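Local coordinates for protein endoglucanase (Clostridium thermocellum, PDB 2YIK) that probably hydrolyses internal beta-1,4-glucosidic bonds of cellulose, as a family 9 glycoside hydrolase, at residues A[126-131]-A[220-225]; A[180-185]-A[207-212]; A[258-263]-A[276-281]; A[304-309]-A[320-325]. One frame throughout, in Å; residues are numbered along the deposited sequence.

Contact 1 (A[126-131]-A[220-225]); sequences PEAYAA and SATAAS
Ala128 points its CB at the neighbouring helix and meets Ala221 there, methyl against methyl, with CB to CB 3.6 Å apart. The same methyl lies 3.7 Å from the backbone N of Thr222, while the Thr222 hydroxyl only borders the contact; OG1 is turned back along its own helix to bond with the carbonyl of Ile218. One turn further on, Ala131 and Ser225 face each other. Here Ser225 OG stands anti to the backbone N (chi1 -179°), and Ala131 CB touches it at 3.2 Å, a close van der Waals approach of a methyl to a hydroxyl oxygen; OG accepts a hydrogen bond from Asn162 ND2 on helix 151-167. With side chains this small, the axes of the two segments come within 8.4 Å and run nearly parallel, 24° apart. Such co-directional neighbours, with other helices and strands between them in the sequence, are what the (alpha/alpha)6 barrel of family 9 provides, and the contact lies deep inside it, about 6 Å from the centre of the chain. No direct hydrogen bond joins the segments. Instead a water donates to Ala221 O at 2.9 Å and, weakly, to Ala128 O at 3.3 Å, bridging the two backbones beside the alanine pair. Phe165 of helix 151-167 packs against both Ala131 and Ser225.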
loop_
_atom_site.group_PDB
_atom_site.type_symbol
_atom_site.label_atom_id
_atom_site.label_comp_id
_atom_site.label_asym_id
_atom_site.label_seq_id
_atom_site.Cartn_x
_atom_site.Cartn_y
_atom_site.Cartn_z
ATOM N N PRO A 126 -1.621 -0.366 6.921
ATOM C CA PRO A 126 -1.037 -0.986 5.724
ATOM C C PRO A 126 -2.042 -1.130 4.564
ATOM O O PRO A 126 -1.641 -1.195 3.400
ATOM C CB PRO A 126 -0.528 -2.332 6.236
ATOM C CG PRO A 126 -1.473 -2.653 7.373
ATOM C CD PRO A 126 -1.654 -1.310 8.057
ATOM N N GLU A 127 -3.339 -1.185 4.869
ATOM C CA GLU A 127 -4.350 -1.296 3.809
ATOM C C GLU A 127 -4.239 -0.035 2.932
ATOM O O GLU A 127 -4.194 -0.114 1.699
ATOM C CB GLU A 127 -5.760 -1.389 4.415
ATOM C CG GLU A 127 -6.903 -1.609 3.413
ATOM C CD GLU A 127 -7.157 -3.083 3.088
ATOM O OE1 GLU A 127 -6.751 -3.951 3.883
ATOM O OE2 GLU A 127 -7.781 -3.375 2.045
ATOM N N ALA A 128 -4.184 1.127 3.578
ATOM C CA ALA A 128 -4.062 2.392 2.862
ATOM C C ALA A 128 -2.694 2.505 2.183
ATOM O O ALA A 128 -2.586 3.047 1.088
ATOM C CB ALA A 128 -4.278 3.569 3.820
ATOM N N TYR A 129 -1.650 1.994 2.834
ATOM C CA TYR A 129 -0.318 2.054 2.244
ATOM C C TYR A 129 -0.264 1.271 0.939
ATOM O O TYR A 129 0.308 1.734 -0.043
ATOM C CB TYR A 129 0.743 1.497 3.198
ATOM C CG TYR A 129 2.064 1.210 2.511
ATOM C CD1 TYR A 129 2.303 -0.025 1.897
ATOM C CD2 TYR A 129 3.050 2.194 2.413
ATOM C CE1 TYR A 129 3.487 -0.272 1.203
ATOM C CE2 TYR A 129 4.240 1.959 1.719
ATOM C CZ TYR A 129 4.451 0.721 1.113
ATOM O OH TYR A 129 5.609 0.496 0.410
ATOM N N ALA A 130 -0.857 0.079 0.935
ATOM C CA ALA A 130 -0.847 -0.754 -0.257
ATOM C C ALA A 130 -1.636 -0.086 -1.366
ATOM O O ALA A 130 -1.179 -0.006 -2.505
ATOM C CB ALA A 130 -1.425 -2.130 0.056
ATOM N N ALA A 131 -2.818 0.406 -1.017
ATOM C CA ALA A 131 -3.691 1.083 -1.967
ATOM C C ALA A 131 -3.031 2.307 -2.601
ATOM O O ALA A 131 -3.116 2.512 -3.808
ATOM C CB ALA A 131 -4.994 1.497 -1.273
ATOM N N SER A 220 -5.068 10.199 7.182
ATOM C CA SER A 220 -4.248 10.782 6.124
ATOM C C SER A 220 -3.792 9.747 5.099
ATOM O O SER A 220 -3.807 10.014 3.899
ATOM C CB SER A 220 -3.022 11.478 6.719
ATOM O OG SER A 220 -3.411 12.562 7.543
ATOM N N ALA A 221 -3.384 8.572 5.571
ATOM C CA ALA A 221 -2.932 7.523 4.667
ATOM C C ALA A 221 -4.066 7.188 3.715
ATOM O O ALA A 221 -3.843 6.988 2.520
ATOM C CB ALA A 221 -2.512 6.279 5.451
ATOM N N THR A 222 -5.288 7.155 4.243
ATOM C CA THR A 222 -6.455 6.850 3.426
ATOM C C THR A 222 -6.783 7.980 2.451
ATOM O O THR A 222 -7.092 7.722 1.291
ATOM C CB THR A 222 -7.703 6.556 4.294
ATOM O OG1 THR A 222 -7.404 5.504 5.218
ATOM C CG2 THR A 222 -8.874 6.114 3.411
ATOM N N ALA A 223 -6.713 9.225 2.914
ATOM C CA ALA A 223 -6.999 10.358 2.039
ATOM C C ALA A 223 -6.021 10.380 0.864
ATOM O O ALA A 223 -6.401 10.715 -0.257
ATOM C CB ALA A 223 -6.923 11.680 2.820
ATOM N N ALA A 224 -4.768 10.018 1.124
ATOM C CA ALA A 224 -3.753 9.999 0.077
ATOM C C ALA A 224 -4.168 9.033 -1.025
ATOM O O ALA A 224 -4.160 9.391 -2.198
ATOM C CB ALA A 224 -2.393 9.597 0.649
ATOM N N SER A 225 -4.542 7.818 -0.634
ATOM C CA SER A 225 -4.972 6.788 -1.577
ATOM C C SER A 225 -6.118 7.270 -2.468
ATOM O O SER A 225 -6.116 7.048 -3.681
ATOM C CB SER A 225 -5.423 5.532 -0.825
ATOM O OG SER A 225 -5.809 4.522 -1.738
HETATM O O HOH W 1 -1.209 5.902 2.094
HETATM O O HOH W 2 -5.172 4.510 -4.748
#

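Contact 2 (A[180-185]-A[207-212]); sequences FCHQVG and WFITKE
A classic beta bulge interrupts the antiparallel pairing of strands 177-184 and 206-209: His182 and Gln183 together face the single residue Trp207. The evidence is in the bonds. His182 N gives its hydrogen to Trp207 O at 2.9 Å, and Trp207 N gives its own to Gln183 O at 2.8 Å, whereas regular pairing holds at Phe180 and Ile209, with Ile209 N to Phe180 O at 2.8 Å. Between them Cys181 and Phe208 form a non-hydrogen-bonded pair. Cys181 lays CB over the Phe208 ring, 3.8 Å from its centroid, and SG follows over the ring in a sulfur-aromatic contact. On the other face of the sheet Gln183 and Trp207 run side by side. In Gln183, CG is anti to the backbone N (chi1 -178°) and the chain stays extended beyond it; NE2 stands over one face of the indole near its rim, the amide plane 44° from the ring. Strands 122-123 and 169-171 also pair with strand 177-184, making a small sheet that sits against helix 216-233, where Phe180 touches Ile218 and Thr222. At the bulged end Gly185 O is gripped twice, by Trp207 NE1 at 2.9 Å and by Gln183 NE2 at 3.1 Å, from opposite faces of its carbonyl plane; NE2 has a further acceptor in Gly268 O. At the regular end Ile209 CD1 meets the Phe180 ring at its edge, 3.8 Å from Phe180 CD2.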
loop_
_atom_site.group_PDB
_atom_site.type_symbol
_atom_site.label_atom_id
_atom_site.label_comp_id
_atom_site.label_asym_id
_atom_site.label_seq_id
_atom_site.Cartn_x
_atom_site.Cartn_y
_atom_site.Cartn_z
ATOM N N PHE A 180 -14.716 6.844 10.644
ATOM C CA PHE A 180 -14.057 6.074 9.603
ATOM C C PHE A 180 -13.671 4.714 10.157
ATOM O O PHE A 180 -12.914 4.622 11.126
ATOM C CB PHE A 180 -12.797 6.789 9.103
ATOM C CG PHE A 180 -11.979 5.973 8.132
ATOM C CD1 PHE A 180 -12.458 5.698 6.851
ATOM C CD2 PHE A 180 -10.757 5.429 8.519
ATOM C CE1 PHE A 180 -11.722 4.907 5.964
ATOM C CE2 PHE A 180 -10.012 4.633 7.635
ATOM C CZ PHE A 180 -10.498 4.367 6.364
ATOM N N CYS A 181 -14.202 3.653 9.563
ATOM C CA CYS A 181 -13.846 2.319 10.017
ATOM C C CYS A 181 -12.516 1.980 9.365
ATOM O O CYS A 181 -12.429 1.823 8.147
ATOM C CB CYS A 181 -14.888 1.278 9.612
ATOM S SG CYS A 181 -14.408 -0.409 10.109
ATOM N N HIS A 182 -11.485 1.860 10.190
ATOM C CA HIS A 182 -10.146 1.572 9.702
ATOM C C HIS A 182 -9.710 0.122 9.873
ATOM O O HIS A 182 -8.689 -0.280 9.327
ATOM C CB HIS A 182 -9.135 2.464 10.424
ATOM C CG HIS A 182 -8.997 2.158 11.880
ATOM N ND1 HIS A 182 -9.826 2.700 12.847
ATOM C CD2 HIS A 182 -8.145 1.342 12.541
ATOM C CE1 HIS A 182 -9.484 2.233 14.031
ATOM N NE2 HIS A 182 -8.465 1.404 13.875
ATOM N N GLN A 183 -10.475 -0.664 10.619
ATOM C CA GLN A 183 -10.092 -2.057 10.850
ATOM C C GLN A 183 -11.289 -2.968 11.120
ATOM O O GLN A 183 -12.224 -2.602 11.834
ATOM C CB GLN A 183 -9.110 -2.124 12.032
ATOM C CG GLN A 183 -8.573 -3.504 12.390
ATOM C CD GLN A 183 -7.627 -3.462 13.588
ATOM O OE1 GLN A 183 -6.755 -2.588 13.679
ATOM N NE2 GLN A 183 -7.785 -4.413 14.505
ATOM N N VAL A 184 -11.253 -4.151 10.527
ATOM C CA VAL A 184 -12.297 -5.143 10.722
ATOM C C VAL A 184 -11.538 -6.405 11.113
ATOM O O VAL A 184 -10.675 -6.881 10.375
ATOM C CB VAL A 184 -13.115 -5.383 9.429
ATOM C CG1 VAL A 184 -14.186 -6.431 9.686
ATOM C CG2 VAL A 184 -13.758 -4.071 8.960
ATOM N N GLY A 185 -11.844 -6.934 12.289
ATOM C CA GLY A 185 -11.140 -8.113 12.749
ATOM C C GLY A 185 -10.157 -7.714 13.835
ATOM O O GLY A 185 -10.004 -6.530 14.128
ATOM N N TRP A 207 -13.396 -1.311 13.997
ATOM C CA TRP A 207 -12.763 -0.251 14.772
ATOM C C TRP A 207 -12.892 1.046 13.976
ATOM O O TRP A 207 -12.604 1.093 12.773
ATOM C CB TRP A 207 -11.298 -0.610 15.074
ATOM C CG TRP A 207 -11.115 -2.036 15.598
ATOM C CD1 TRP A 207 -11.239 -3.191 14.879
ATOM C CD2 TRP A 207 -10.757 -2.438 16.934
ATOM N NE1 TRP A 207 -10.978 -4.282 15.674
ATOM C CE2 TRP A 207 -10.679 -3.851 16.937
ATOM C CE3 TRP A 207 -10.495 -1.745 18.120
ATOM C CZ2 TRP A 207 -10.347 -4.583 18.088
ATOM C CZ3 TRP A 207 -10.163 -2.477 19.268
ATOM C CH2 TRP A 207 -10.093 -3.881 19.237
ATOM N N PHE A 208 -13.338 2.095 14.660
ATOM C CA PHE A 208 -13.597 3.376 14.021
ATOM C C PHE A 208 -12.833 4.557 14.583
ATOM O O PHE A 208 -12.620 4.642 15.790
ATOM C CB PHE A 208 -15.093 3.722 14.132
ATOM C CG PHE A 208 -16.013 2.743 13.453
ATOM C CD1 PHE A 208 -16.144 1.439 13.920
ATOM C CD2 PHE A 208 -16.767 3.134 12.348
ATOM C CE1 PHE A 208 -17.004 0.541 13.298
ATOM C CE2 PHE A 208 -17.628 2.241 11.721
ATOM C CZ PHE A 208 -17.748 0.944 12.196
ATOM N N ILE A 209 -12.427 5.471 13.702
ATOM C CA ILE A 209 -11.766 6.695 14.141
ATOM C C ILE A 209 -12.902 7.709 14.228
ATOM O O ILE A 209 -13.767 7.782 13.350
ATOM C CB ILE A 209 -10.695 7.221 13.153
ATOM C CG1 ILE A 209 -9.442 6.353 13.235
ATOM C CG2 ILE A 209 -10.301 8.657 13.515
ATOM C CD1 ILE A 209 -9.180 5.569 11.990
ATOM N N THR A 210 -12.866 8.492 15.292
ATOM C CA THR A 210 -13.877 9.480 15.607
ATOM C C THR A 210 -13.150 10.771 16.001
ATOM O O THR A 210 -11.943 10.746 16.235
ATOM C CB THR A 210 -14.715 8.889 16.773
ATOM O OG1 THR A 210 -15.920 8.317 16.257
ATOM C CG2 THR A 210 -14.991 9.895 17.823
ATOM N N LYS A 211 -13.861 11.892 16.076
ATOM C CA LYS A 211 -13.214 13.139 16.462
ATOM C C LYS A 211 -12.816 13.094 17.943
ATOM O O LYS A 211 -12.086 13.961 18.425
ATOM C CB LYS A 211 -14.150 14.326 16.232
ATOM C CG LYS A 211 -15.222 14.504 17.309
ATOM C CD LYS A 211 -16.285 15.502 16.876
ATOM C CE LYS A 211 -15.695 16.879 16.618
ATOM N NZ LYS A 211 -15.580 17.680 17.882
ATOM N N GLU A 212 -13.294 12.079 18.656
ATOM C CA GLU A 212 -13.013 11.949 20.082
ATOM C C GLU A 212 -11.604 11.470 20.440
ATOM O O GLU A 212 -11.180 11.603 21.585
ATOM C CB GLU A 212 -14.084 11.062 20.725
ATOM C CG GLU A 212 -15.483 11.635 20.493
ATOM C CD GLU A 212 -16.582 10.938 21.265
ATOM O OE1 GLU A 212 -16.347 9.839 21.806
ATOM O OE2 GLU A 212 -17.701 11.491 21.318
#

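Contact 3 (A[258-263]-A[276-281]); sequences NPKGVV and SKWQDD. With CA (calcium ion), chain C.
Lys260 and Trp278 bring the loop after helix 238-257 against the calcium-binding turn that leads into helix 279-293. The dense part is the indole. Lys260 crosses it obliquely with its aliphatic chain: CB comes within 3.4 Å of Trp278 CZ2, and CD stands 3.8 Å from the centroid of the six-membered ring, 17° off the normal, a CH-pi contact. Gly261 continues along the same ring system, its backbone N 3.7 Å from Trp278 CD1. Val262 closes the row with CG1, near the indole plane at the edge; Val262 CG1 rests 3.5 Å from Lys277 C. Gln279, on the other side, lays its amide carbon over the opposite face of the indole, and the ring of Tyr305 meets Trp278 edge-to-face.

Outward from this, the contact thins. Ser276 is exposed and barely touched, and the Lys260 ammonium leaves the ring altogether, NZ bonding to Asn258 O and to Glu256 O at the end of helix 238-257. No hydrogen bond crosses between the segments. In the same turn as Trp278, the calcium ion is held by Lys277 O at 2.5 Å, by both carboxylate oxygens of Asp280 and by Asp281 OD2. Two waters complete the ligands seen here, and one of them also gives a proton to Asp281 OD1 at 2.7 Å.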
loop_
_atom_site.group_PDB
_atom_site.type_symbol
_atom_site.label_atom_id
_atom_site.label_comp_id
_atom_site.label_asym_id
_atom_site.label_seq_id
_atom_site.Cartn_x
_atom_site.Cartn_y
_atom_site.Cartn_z
ATOM N N ASN A 258 -8.929 18.169 13.458
ATOM C CA ASN A 258 -8.919 17.537 14.770
ATOM C C ASN A 258 -7.530 17.332 15.381
ATOM O O ASN A 258 -6.521 17.373 14.681
ATOM C CB ASN A 258 -9.675 16.206 14.680
ATOM C CG ASN A 258 -11.154 16.399 14.328
ATOM O OD1 ASN A 258 -11.658 15.836 13.353
ATOM N ND2 ASN A 258 -11.851 17.201 15.130
ATOM N N PRO A 259 -7.466 17.142 16.714
ATOM C CA PRO A 259 -6.182 16.933 17.396
ATOM C C PRO A 259 -5.352 15.839 16.722
ATOM O O PRO A 259 -5.880 14.825 16.265
ATOM C CB PRO A 259 -6.610 16.569 18.817
ATOM C CG PRO A 259 -7.808 17.470 19.007
ATOM C CD PRO A 259 -8.563 17.252 17.695
ATOM N N LYS A 260 -4.046 16.061 16.681
ATOM C CA LYS A 260 -3.106 15.153 16.039
ATOM C C LYS A 260 -2.626 13.981 16.898
ATOM O O LYS A 260 -2.465 14.105 18.113
ATOM C CB LYS A 260 -1.898 15.961 15.561
ATOM C CG LYS A 260 -2.261 17.172 14.691
ATOM C CD LYS A 260 -2.880 16.743 13.354
ATOM C CE LYS A 260 -3.328 17.939 12.517
ATOM N NZ LYS A 260 -4.467 18.672 13.137
ATOM N N GLY A 261 -2.394 12.843 16.247
ATOM C CA GLY A 261 -1.914 11.659 16.935
ATOM C C GLY A 261 -2.062 10.437 16.049
ATOM O O GLY A 261 -2.659 10.516 14.975
ATOM N N VAL A 262 -1.518 9.304 16.479
ATOM C CA VAL A 262 -1.645 8.084 15.693
ATOM C C VAL A 262 -2.662 7.170 16.362
ATOM O O VAL A 262 -2.900 7.269 17.563
ATOM C CB VAL A 262 -0.288 7.332 15.567
ATOM C CG1 VAL A 262 0.750 8.238 14.909
ATOM C CG2 VAL A 262 0.192 6.864 16.940
ATOM N N VAL A 263 -3.292 6.300 15.585
ATOM C CA VAL A 263 -4.241 5.366 16.165
ATOM C C VAL A 263 -3.418 4.486 17.115
ATOM O O VAL A 263 -2.358 3.972 16.744
ATOM C CB VAL A 263 -4.925 4.517 15.073
ATOM C CG1 VAL A 263 -5.692 3.364 15.706
ATOM C CG2 VAL A 263 -5.889 5.398 14.269
ATOM N N SER A 276 4.551 4.732 14.067
ATOM C CA SER A 276 5.531 5.672 14.613
ATOM C C SER A 276 5.031 7.114 14.611
ATOM O O SER A 276 5.147 7.811 15.615
ATOM C CB SER A 276 6.833 5.604 13.821
ATOM O OG SER A 276 7.377 4.302 13.892
ATOM N N LYS A 277 4.487 7.573 13.489
ATOM C CA LYS A 277 4.000 8.946 13.434
ATOM C C LYS A 277 2.936 9.204 12.383
ATOM O O LYS A 277 2.661 8.368 11.534
ATOM C CB LYS A 277 5.156 9.915 13.203
ATOM C CG LYS A 277 5.786 9.794 11.838
ATOM C CD LYS A 277 6.678 8.561 11.767
ATOM C CE LYS A 277 6.773 7.984 10.346
ATOM N NZ LYS A 277 8.064 8.304 9.651
ATOM N N TRP A 278 2.357 10.397 12.447
ATOM C CA TRP A 278 1.312 10.794 11.523
ATOM C C TRP A 278 1.767 11.849 10.521
ATOM O O TRP A 278 1.150 12.009 9.470
ATOM C CB TRP A 278 0.113 11.348 12.299
ATOM C CG TRP A 278 0.444 12.567 13.131
ATOM C CD1 TRP A 278 0.784 12.590 14.457
ATOM C CD2 TRP A 278 0.469 13.934 12.686
ATOM N NE1 TRP A 278 1.008 13.883 14.865
ATOM C CE2 TRP A 278 0.816 14.725 13.809
ATOM C CE3 TRP A 278 0.213 14.563 11.461
ATOM C CZ2 TRP A 278 0.939 16.123 13.730
ATOM C CZ3 TRP A 278 0.333 15.962 11.387
ATOM C CH2 TRP A 278 0.684 16.721 12.522
ATOM N N GLN A 279 2.844 12.563 10.837
ATOM C CA GLN A 279 3.312 13.629 9.958
ATOM C C GLN A 279 3.666 13.230 8.530
ATOM O O GLN A 279 3.413 13.995 7.600
ATOM C CB GLN A 279 4.480 14.390 10.602
ATOM C CG GLN A 279 4.064 15.183 11.838
ATOM C CD GLN A 279 4.228 14.404 13.129
ATOM O OE1 GLN A 279 4.106 13.178 13.158
ATOM N NE2 GLN A 279 4.498 15.120 14.212
ATOM N N ASP A 280 4.241 12.046 8.338
ATOM C CA ASP A 280 4.583 11.614 6.986
ATOM C C ASP A 280 3.317 11.307 6.180
ATOM O O ASP A 280 3.212 11.705 5.025
ATOM C CB ASP A 280 5.492 10.390 7.027
ATOM C CG ASP A 280 4.907 9.271 7.836
ATOM O OD1 ASP A 280 4.438 9.552 8.957
ATOM O OD2 ASP A 280 4.929 8.117 7.362
ATOM N N ASP A 281 2.358 10.604 6.782
ATOM C CA ASP A 281 1.109 10.284 6.085
ATOM C C ASP A 281 0.343 11.571 5.765
ATOM O O ASP A 281 -0.265 11.701 4.699
ATOM C CB ASP A 281 0.208 9.402 6.947
ATOM C CG ASP A 281 0.915 8.164 7.469
ATOM O OD1 ASP A 281 1.206 7.242 6.682
ATOM O OD2 ASP A 281 1.163 8.128 8.685
HETATM CA CA CA C . 3.465 7.233 9.478
HETATM O O HOH W 3 3.317 5.299 11.195
HETATM O O HOH W 4 2.978 5.473 7.631
#

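Contact 4 (A[304-309]-A[320-325]); sequences KYYDYY and DVWSGT
Trp322, Tyr306 and Asp307 account for most of the buried surface, and the indole is the centre of it. Asp307 covers one face with its methylene: CB lies 4.1 Å from the centroid of the six-membered ring and 18° off the normal, a CH-pi contact. The backbone N of Asp307 stands over that ring too, 3.6 Å from Trp322 CH2. Tyr306 comes from another direction. Its CG is anti to the backbone N (chi1 179°), and the phenol slides past the indole in the opposite sense, turning a ring edge to it so that CD1 meets Trp322 CZ3 at 3.7 Å. The carbonyl of Tyr305, the last helical residue, comes obliquely to the indole, with O 3.2 Å from Trp322 CH2. Asp280 of helix 279-293 also touches the indole. A side-chain to backbone bond closes a turn in each segment. Asp307 OD1 takes the N-H of Tyr309 from above its carboxylate plane, and Asp320 OD1 takes that of Trp322 at 2.9 Å with an N-H...O angle of 163°, while its OD2 pairs with Lys277. Both are Asx turns, the second at the start of helix 322-336, and they flank the loop joining helices 296-305 and 322-336 in the family's (alpha/alpha)6 barrel.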
loop_
_atom_site.group_PDB
_atom_site.type_symbol
_atom_site.label_atom_id
_atom_site.label_comp_id
_atom_site.label_asym_id
_atom_site.label_seq_id
_atom_site.Cartn_x
_atom_site.Cartn_y
_atom_site.Cartn_z
ATOM N N LYS A 304 4.436 22.728 6.064
ATOM C CA LYS A 304 4.412 22.929 7.512
ATOM C C LYS A 304 4.983 21.738 8.295
ATOM O O LYS A 304 5.637 21.919 9.319
ATOM C CB LYS A 304 2.971 23.201 7.973
ATOM C CG LYS A 304 2.811 23.574 9.453
ATOM C CD LYS A 304 1.357 23.978 9.791
ATOM C CE LYS A 304 0.868 25.131 8.901
ATOM N NZ LYS A 304 -0.552 25.579 9.181
ATOM N N TYR A 305 4.760 20.523 7.807
ATOM C CA TYR A 305 5.226 19.345 8.525
ATOM C C TYR A 305 6.297 18.501 7.840
ATOM O O TYR A 305 6.839 17.589 8.455
ATOM C CB TYR A 305 4.025 18.460 8.872
ATOM C CG TYR A 305 2.979 19.158 9.718
ATOM C CD1 TYR A 305 3.181 19.370 11.085
ATOM C CD2 TYR A 305 1.792 19.620 9.148
ATOM C CE1 TYR A 305 2.221 20.025 11.865
ATOM C CE2 TYR A 305 0.826 20.274 9.914
ATOM C CZ TYR A 305 1.046 20.474 11.271
ATOM O OH TYR A 305 0.092 21.115 12.031
ATOM N N TYR A 306 6.609 18.808 6.586
ATOM C CA TYR A 306 7.612 18.055 5.840
ATOM C C TYR A 306 9.003 18.053 6.479
ATOM O O TYR A 306 9.611 19.105 6.684
ATOM C CB TYR A 306 7.709 18.586 4.403
ATOM C CG TYR A 306 8.739 17.883 3.529
ATOM C CD1 TYR A 306 8.830 16.487 3.504
ATOM C CD2 TYR A 306 9.592 18.611 2.693
ATOM C CE1 TYR A 306 9.748 15.834 2.668
ATOM C CE2 TYR A 306 10.515 17.967 1.850
ATOM C CZ TYR A 306 10.587 16.577 1.846
ATOM O OH TYR A 306 11.504 15.922 1.043
ATOM N N ASP A 307 9.495 16.857 6.792
ATOM C CA ASP A 307 10.817 16.676 7.392
ATOM C C ASP A 307 11.780 16.407 6.234
ATOM O O ASP A 307 11.903 15.280 5.759
ATOM C CB ASP A 307 10.789 15.481 8.362
ATOM C CG ASP A 307 12.114 15.281 9.103
ATOM O OD1 ASP A 307 13.104 15.972 8.772
ATOM O OD2 ASP A 307 12.162 14.422 10.013
ATOM N N TYR A 308 12.447 17.462 5.779
ATOM C CA TYR A 308 13.390 17.383 4.664
ATOM C C TYR A 308 14.534 16.417 4.948
ATOM O O TYR A 308 15.160 15.902 4.027
ATOM C CB TYR A 308 13.952 18.783 4.389
ATOM C CG TYR A 308 14.851 18.917 3.179
ATOM C CD1 TYR A 308 14.323 18.969 1.888
ATOM C CD2 TYR A 308 16.234 19.043 3.331
ATOM C CE1 TYR A 308 15.150 19.152 0.781
ATOM C CE2 TYR A 308 17.065 19.221 2.235
ATOM C CZ TYR A 308 16.517 19.278 0.964
ATOM O OH TYR A 308 17.331 19.480 -0.125
ATOM N N TYR A 309 14.796 16.177 6.228
ATOM C CA TYR A 309 15.887 15.298 6.641
ATOM C C TYR A 309 15.521 13.819 6.725
ATOM O O TYR A 309 16.399 12.971 6.833
ATOM C CB TYR A 309 16.437 15.768 7.998
ATOM C CG TYR A 309 16.779 17.243 7.999
ATOM C CD1 TYR A 309 17.655 17.770 7.046
ATOM C CD2 TYR A 309 16.170 18.127 8.899
ATOM C CE1 TYR A 309 17.917 19.150 6.977
ATOM C CE2 TYR A 309 16.419 19.509 8.837
ATOM C CZ TYR A 309 17.291 20.014 7.872
ATOM O OH TYR A 309 17.515 21.378 7.789
ATOM N N ASP A 320 6.307 4.383 7.241
ATOM C CA ASP A 320 7.085 5.572 6.902
ATOM C C ASP A 320 6.998 5.895 5.417
ATOM O O ASP A 320 7.646 5.257 4.592
ATOM C CB ASP A 320 8.553 5.387 7.277
ATOM C CG ASP A 320 9.351 6.673 7.147
ATOM O OD1 ASP A 320 9.064 7.479 6.234
ATOM O OD2 ASP A 320 10.274 6.875 7.954
ATOM N N VAL A 321 6.204 6.901 5.081
ATOM C CA VAL A 321 6.039 7.288 3.692
ATOM C C VAL A 321 6.715 8.621 3.365
ATOM O O VAL A 321 6.322 9.316 2.427
ATOM C CB VAL A 321 4.533 7.337 3.316
ATOM C CG1 VAL A 321 3.930 5.938 3.444
ATOM C CG2 VAL A 321 3.784 8.345 4.214
ATOM N N TRP A 322 7.741 8.974 4.135
ATOM C CA TRP A 322 8.471 10.221 3.897
ATOM C C TRP A 322 9.158 10.232 2.522
ATOM O O TRP A 322 9.157 11.250 1.836
ATOM C CB TRP A 322 9.536 10.455 4.981
ATOM C CG TRP A 322 9.040 11.086 6.270
ATOM C CD1 TRP A 322 9.256 10.626 7.538
ATOM C CD2 TRP A 322 8.303 12.320 6.408
ATOM N NE1 TRP A 322 8.687 11.480 8.457
ATOM C CE2 TRP A 322 8.078 12.509 7.799
ATOM C CE3 TRP A 322 7.766 13.242 5.499
ATOM C CZ2 TRP A 322 7.397 13.634 8.298
ATOM C CZ3 TRP A 322 7.083 14.360 6.000
ATOM C CH2 TRP A 322 6.883 14.527 7.387
ATOM N N SER A 323 9.745 9.109 2.115
ATOM C CA SER A 323 10.432 9.072 0.831
ATOM C C SER A 323 9.458 9.219 -0.327
ATOM O O SER A 323 9.768 9.873 -1.312
ATOM C CB SER A 323 11.270 7.790 0.681
ATOM O OG SER A 323 10.501 6.624 0.882
ATOM N N GLY A 324 8.281 8.618 -0.205
ATOM C CA GLY A 324 7.287 8.748 -1.257
ATOM C C GLY A 324 6.834 10.199 -1.311
ATOM O O GLY A 324 6.665 10.777 -2.387
ATOM N N THR A 325 6.644 10.786 -0.134
ATOM C CA THR A 325 6.220 12.176 -0.026
ATOM C C THR A 325 7.235 13.074 -0.729
ATOM O O THR A 325 6.866 13.929 -1.529
ATOM C CB THR A 325 6.084 12.601 1.465
ATOM O OG1 THR A 325 5.056 11.825 2.091
ATOM C CG2 THR A 325 5.724 14.070 1.583
#

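Overall arrangement
From the N terminus, helix 124-140 enters contact 1, which closes only at helix 216-233, after a long loop of helices and strands. Contact 2 is nested inside that loop, pairing strand 177-184 with strand 206-209 just before helix 216-233; Thr222 OG1 meets Phe180 CZ where the two touch. Contacts 3 and 4 follow in series, closing the short excursions between helices 238-257 and 279-293, and between helices 296-305 and 322-336. Contact 3 links the others: Asp281 packs on Ser220, Val263 on Ile209, and Asp280 OD2 probably accepts a hydrogen bond from Val321 N of contact 4. Contacts 1 and 4 also meet, Tyr129 on Val321. Contacts 2 and 4 stay apart, nearest atoms about 15 Å away.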